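Local coordinates for protein ADP/ATP-dependent NAD(P)H-hydrate dehydratase (Bacillus subtilis, PDB 3RPZ) that dehydrates hydrated NADH and NADPH back to the intact cofactors, spending ATP or ADP in a step of nicotinamide nucleotide repair, at residues A[99-110]-A[126-136]. Sequence-based numbering, arbitrary orientation.
With NPW (beta-6-hydroxy-1,4,5,6-tetrahydronicotinamide adenine dinucleotide phosphate), chain D.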
loop_
_atom_site.group_PDB
_atom_site.type_symbol
_atom_site.label_atom_id
_atom_site.label_comp_id
_atom_site.label_asym_id
_atom_site.label_seq_id
_atom_site.Cartn_x
_atom_site.Cartn_y
_atom_site.Cartn_z
ATOM N N TYR A 99 -3.275 29.331 7.796
ATOM C CA TYR A 99 -3.208 28.438 6.651
ATOM C C TYR A 99 -3.232 29.242 5.348
ATOM O O TYR A 99 -3.850 30.334 5.263
ATOM C CB TYR A 99 -4.382 27.439 6.673
ATOM C CG TYR A 99 -4.288 26.520 7.844
ATOM C CD1 TYR A 99 -3.348 25.502 7.878
ATOM C CD2 TYR A 99 -5.093 26.687 8.962
ATOM C CE1 TYR A 99 -3.221 24.659 8.933
ATOM C CE2 TYR A 99 -4.963 25.851 10.024
ATOM C CZ TYR A 99 -4.004 24.857 10.024
ATOM O OH TYR A 99 -3.868 23.979 11.100
ATOM N N ARG A 100 -2.565 28.720 4.336
ATOM C CA ARG A 100 -2.570 29.292 2.995
ATOM C C ARG A 100 -3.933 29.163 2.286
ATOM O O ARG A 100 -4.310 29.998 1.510
ATOM C CB ARG A 100 -1.406 28.731 2.179
ATOM C CG ARG A 100 -1.343 29.184 0.744
ATOM C CD ARG A 100 -0.634 30.472 0.504
ATOM N NE ARG A 100 0.651 30.661 1.151
ATOM C CZ ARG A 100 1.835 30.466 0.590
ATOM N NH1 ARG A 100 2.912 30.735 1.280
ATOM N NH2 ARG A 100 1.961 29.982 -0.626
ATOM N N ALA A 101 -4.621 28.068 2.566
ATOM C CA ALA A 101 -5.915 27.736 1.971
ATOM C C ALA A 101 -6.527 26.642 2.833
ATOM O O ALA A 101 -5.776 25.860 3.466
ATOM C CB ALA A 101 -5.774 27.261 0.516
ATOM N N ILE A 102 -7.838 26.518 2.842
ATOM C CA ILE A 102 -8.568 25.535 3.655
ATOM C C ILE A 102 -9.641 24.896 2.780
ATOM O O ILE A 102 -10.340 25.628 2.056
ATOM C CB ILE A 102 -9.230 26.194 4.879
ATOM C CG1 ILE A 102 -8.172 26.898 5.722
ATOM C CG2 ILE A 102 -10.059 25.168 5.682
ATOM C CD1 ILE A 102 -8.742 27.730 6.885
ATOM N N ALA A 103 -9.826 23.588 2.871
ATOM C CA ALA A 103 -10.971 22.910 2.294
ATOM C C ALA A 103 -11.711 22.167 3.366
ATOM O O ALA A 103 -11.103 21.563 4.241
ATOM C CB ALA A 103 -10.541 21.933 1.198
ATOM N N ILE A 104 -13.041 22.163 3.260
ATOM C CA ILE A 104 -13.899 21.448 4.203
ATOM C C ILE A 104 -15.007 20.718 3.449
ATOM O O ILE A 104 -15.552 21.247 2.489
ATOM C CB ILE A 104 -14.503 22.386 5.294
ATOM C CG1 ILE A 104 -15.366 21.618 6.296
ATOM C CG2 ILE A 104 -15.220 23.493 4.740
ATOM C CD1 ILE A 104 -15.605 22.261 7.718
ATOM N N GLY A 105 -15.297 19.475 3.835
ATOM C CA GLY A 105 -16.522 18.809 3.434
ATOM C C GLY A 105 -16.472 17.377 2.959
ATOM O O GLY A 105 -17.440 16.665 3.173
ATOM N N PRO A 106 -15.427 16.990 2.180
ATOM C CA PRO A 106 -15.454 15.616 1.653
ATOM C C PRO A 106 -15.597 14.569 2.729
ATOM O O PRO A 106 -14.847 14.591 3.687
ATOM C CB PRO A 106 -14.177 15.523 0.839
ATOM C CG PRO A 106 -13.845 16.943 0.454
ATOM C CD PRO A 106 -14.280 17.749 1.663
ATOM N N GLY A 107 -16.571 13.682 2.602
ATOM C CA GLY A 107 -16.814 12.655 3.624
ATOM C C GLY A 107 -17.263 13.115 4.969
ATOM O O GLY A 107 -17.198 12.380 5.938
ATOM N N LEU A 108 -17.744 14.357 5.053
ATOM C CA LEU A 108 -18.308 14.873 6.299
ATOM C C LEU A 108 -19.819 14.779 6.227
ATOM O O LEU A 108 -20.401 15.073 5.194
ATOM C CB LEU A 108 -17.903 16.362 6.558
ATOM C CG LEU A 108 -16.403 16.604 6.675
ATOM C CD1 LEU A 108 -16.217 18.053 7.187
ATOM C CD2 LEU A 108 -15.748 15.625 7.632
ATOM N N PRO A 109 -20.468 14.413 7.329
ATOM C CA PRO A 109 -21.930 14.411 7.351
ATOM C C PRO A 109 -22.456 15.827 7.161
ATOM O O PRO A 109 -21.807 16.824 7.543
ATOM C CB PRO A 109 -22.255 13.975 8.762
ATOM C CG PRO A 109 -21.150 14.337 9.539
ATOM C CD PRO A 109 -19.907 14.132 8.651
ATOM N N GLN A 110 -23.616 15.954 6.540
ATOM C CA GLN A 110 -24.186 17.245 6.195
ATOM C C GLN A 110 -24.984 17.732 7.379
ATOM O O GLN A 110 -26.222 17.693 7.407
ATOM C CB GLN A 110 -25.032 17.180 4.890
ATOM C CG GLN A 110 -25.147 18.558 4.203
ATOM C CD GLN A 110 -26.204 19.457 4.790
ATOM O OE1 GLN A 110 -25.920 20.471 5.505
ATOM N NE2 GLN A 110 -27.434 19.099 4.532
ATOM N N CYS A 126 -7.927 33.535 4.062
ATOM C CA CYS A 126 -7.385 32.689 3.024
ATOM C C CYS A 126 -8.552 32.184 2.165
ATOM O O CYS A 126 -9.704 32.261 2.568
ATOM C CB CYS A 126 -6.634 31.486 3.623
ATOM S SG CYS A 126 -7.681 30.411 4.642
ATOM N N PRO A 127 -8.268 31.718 0.959
ATOM C CA PRO A 127 -9.285 31.022 0.163
ATOM C C PRO A 127 -9.800 29.804 0.933
ATOM O O PRO A 127 -9.025 29.095 1.617
ATOM C CB PRO A 127 -8.550 30.568 -1.058
ATOM C CG PRO A 127 -7.296 31.355 -1.089
ATOM C CD PRO A 127 -6.959 31.732 0.291
ATOM N N VAL A 128 -11.077 29.540 0.761
ATOM C CA VAL A 128 -11.767 28.416 1.413
ATOM C C VAL A 128 -12.582 27.698 0.366
ATOM O O VAL A 128 -13.324 28.346 -0.400
ATOM C CB VAL A 128 -12.646 28.896 2.567
ATOM C CG1 VAL A 128 -13.536 27.738 3.119
ATOM C CG2 VAL A 128 -11.775 29.493 3.681
ATOM N N ILE A 129 -12.467 26.381 0.315
ATOM C CA ILE A 129 -13.280 25.526 -0.531
ATOM C C ILE A 129 -14.280 24.772 0.313
ATOM O O ILE A 129 -13.939 24.212 1.365
ATOM C CB ILE A 129 -12.418 24.439 -1.217
ATOM C CG1 ILE A 129 -11.285 25.065 -2.039
ATOM C CG2 ILE A 129 -13.255 23.476 -2.036
ATOM C CD1 ILE A 129 -10.056 24.098 -2.178
ATOM N N LEU A 130 -15.534 24.813 -0.101
ATOM C CA LEU A 130 -16.614 24.060 0.529
ATOM C C LEU A 130 -17.117 23.041 -0.467
ATOM O O LEU A 130 -17.458 23.371 -1.610
ATOM C CB LEU A 130 -17.789 24.932 0.981
ATOM C CG LEU A 130 -17.421 26.126 1.848
ATOM C CD1 LEU A 130 -18.698 26.885 2.258
ATOM C CD2 LEU A 130 -16.594 25.783 3.047
ATOM N N ASP A 131 -17.194 21.788 -0.034
ATOM C CA ASP A 131 -17.619 20.673 -0.853
ATOM C C ASP A 131 -18.515 19.754 -0.055
ATOM O O ASP A 131 -18.453 19.749 1.175
ATOM C CB ASP A 131 -16.386 19.869 -1.353
ATOM C CG ASP A 131 -16.708 18.798 -2.338
ATOM O OD1 ASP A 131 -17.681 18.932 -3.100
ATOM O OD2 ASP A 131 -15.972 17.779 -2.313
ATOM N N ALA A 132 -19.289 18.952 -0.749
ATOM C CA ALA A 132 -19.885 17.737 -0.133
ATOM C C ALA A 132 -20.697 18.067 1.127
ATOM O O ALA A 132 -21.647 18.822 1.028
ATOM C CB ALA A 132 -18.769 16.679 0.092
ATOM N N GLY A 133 -20.357 17.498 2.272
ATOM C CA GLY A 133 -21.130 17.719 3.483
ATOM C C GLY A 133 -21.118 19.128 4.013
ATOM O O GLY A 133 -21.935 19.444 4.862
ATOM N N ALA A 134 -20.198 19.974 3.527
ATOM C CA ALA A 134 -20.173 21.400 3.869
ATOM C C ALA A 134 -21.033 22.256 2.972
ATOM O O ALA A 134 -21.131 23.481 3.216
ATOM C CB ALA A 134 -18.751 21.949 3.874
ATOM N N LEU A 135 -21.644 21.692 1.924
ATOM C CA LEU A 135 -22.553 22.437 1.075
ATOM C C LEU A 135 -23.989 22.391 1.614
ATOM O O LEU A 135 -24.545 21.323 1.847
ATOM C CB LEU A 135 -22.479 21.913 -0.345
ATOM C CG LEU A 135 -21.158 22.193 -1.060
ATOM C CD1 LEU A 135 -21.096 21.474 -2.443
ATOM C CD2 LEU A 135 -20.836 23.702 -1.253
ATOM N N ALA A 136 -24.573 23.566 1.806
ATOM C CA ALA A 136 -25.921 23.738 2.322
ATOM C C ALA A 136 -26.508 24.996 1.716
ATOM O O ALA A 136 -25.814 25.807 1.137
ATOM C CB ALA A 136 -25.870 23.868 3.877
HETATM P P NPW D . -29.369 10.609 -9.372
HETATM O O1 NPW D . -30.010 10.049 -8.121
HETATM O O2 NPW D . -28.226 9.845 -9.957
HETATM O O3 NPW D . -30.374 11.018 -10.463
HETATM P PA NPW D . -25.238 12.734 -2.809
HETATM P PB NPW D . -22.466 11.865 -2.965
HETATM C C1A NPW D . -27.357 13.676 -8.026
HETATM C C1B NPW D . -18.995 11.389 0.182
HETATM N N1C NPW D . -18.243 10.446 -0.610
HETATM N N1D NPW D . -26.386 14.968 -12.871
HETATM C C2A NPW D . -27.801 12.216 -7.966
HETATM O O2A NPW D . -28.800 12.063 -8.953
HETATM C C2B NPW D . -18.999 12.824 -0.358
HETATM O O2B NPW D . -17.786 13.493 -0.125
HETATM C C2C NPW D . -17.333 9.641 -0.129
HETATM C C2D NPW D . -27.552 14.733 -12.252
HETATM C C3A NPW D . -28.321 12.089 -6.544
HETATM O O3A NPW D . -29.659 12.608 -6.392
HETATM C C3B NPW D . -20.180 13.370 0.471
HETATM O O3B NPW D . -19.669 13.729 1.763
HETATM C C3C NPW D . -16.647 8.650 -0.619
HETATM N N3D NPW D . -27.763 14.391 -10.970
HETATM C C4B NPW D . -21.102 12.147 0.578
HETATM O O4B NPW D . -20.345 10.965 0.185
HETATM C C4C NPW D . -16.977 8.278 -2.060
HETATM C C4D NPW D . -26.607 14.332 -10.296
HETATM O O4D NPW D . -26.862 13.941 -6.710
HETATM C C4E NPW D . -27.355 12.988 -5.798
HETATM C C5A NPW D . -25.314 14.527 -10.855
HETATM C C5B NPW D . -22.335 12.240 -0.326
HETATM O O5B NPW D . -21.960 12.640 -1.645
HETATM C C5C NPW D . -18.370 8.775 -2.402
HETATM C C5E NPW D . -26.148 12.225 -5.249
HETATM O O5E NPW D . -25.457 13.078 -4.343
HETATM C C6C NPW D . -18.534 10.284 -2.068
HETATM O O6C NPW D . -17.671 11.125 -2.827
HETATM C C6D NPW D . -25.193 14.874 -12.241
HETATM N N6D NPW D . -24.068 15.104 -12.898
HETATM N N7A NPW D . -24.292 14.337 -9.945
HETATM C C7C NPW D . -15.586 7.982 0.077
HETATM N N7C NPW D . -14.928 7.014 -0.544
HETATM O O7C NPW D . -15.326 8.282 1.271
HETATM C C8A NPW D . -24.969 13.997 -8.782
HETATM N N9A NPW D . -26.367 14.018 -9.043
HETATM O OA1 NPW D . -26.389 12.031 -2.221
HETATM O OA2 NPW D . -24.842 14.044 -2.341
HETATM O OA3 NPW D . -24.039 11.662 -2.785
HETATM O OB1 NPW D . -22.107 12.746 -4.077
HETATM O OB2 NPW D . -21.953 10.459 -2.975
#
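With SG of Cys126 set between its own backbone N and carbonyl carbon (chi1 61°), and CG1 of Ile102 turned beside the backbone N (chi1 -57°), sulfur and isoleucine chain meet at the start of the strand pair, SG lying 3.7 Å from Ile102 CD1. Beyond this contact, strands 101-104 and 128-130 run parallel in register, held by alternating backbone bonds: Ile102 N gives to Pro127 O, Ile102 O takes the N-H of Ile129 at 2.8 Å, and Ile104 repeats the pattern with Ile129 O and Asp131 N. Helix 112-121 covers the face bearing Ile102, Ile104, Val128 and Leu130; on the other, Ala103 CB rests 4.0 Å from Ile129 CB, and helix 217-231 packs against Ile129. Past the strand ends, Gly105 O is gripped from opposite faces of its carbonyl plane by Leu108 N, closing a type II turn, and Gly133 N at 3.2 Å. Gly105 CA makes a CA-H...O contact with Asp131 O at 3.1 Å. Next in this turn, Gly107 N donates to O2B of the hydrated NADPH at 3.0 Å, while Ala132 CB touches the same hydroxyl at 3.3 Å. Asp131, hydrogen-bonded through OD2 to Thr222 OG1, lies near the magnesium ion and AMP. Here is the classic beta-alpha-beta crossover of a ribokinase-like fold, with the loops at the C-terminal ends of its strands forming part of the substrate pocket.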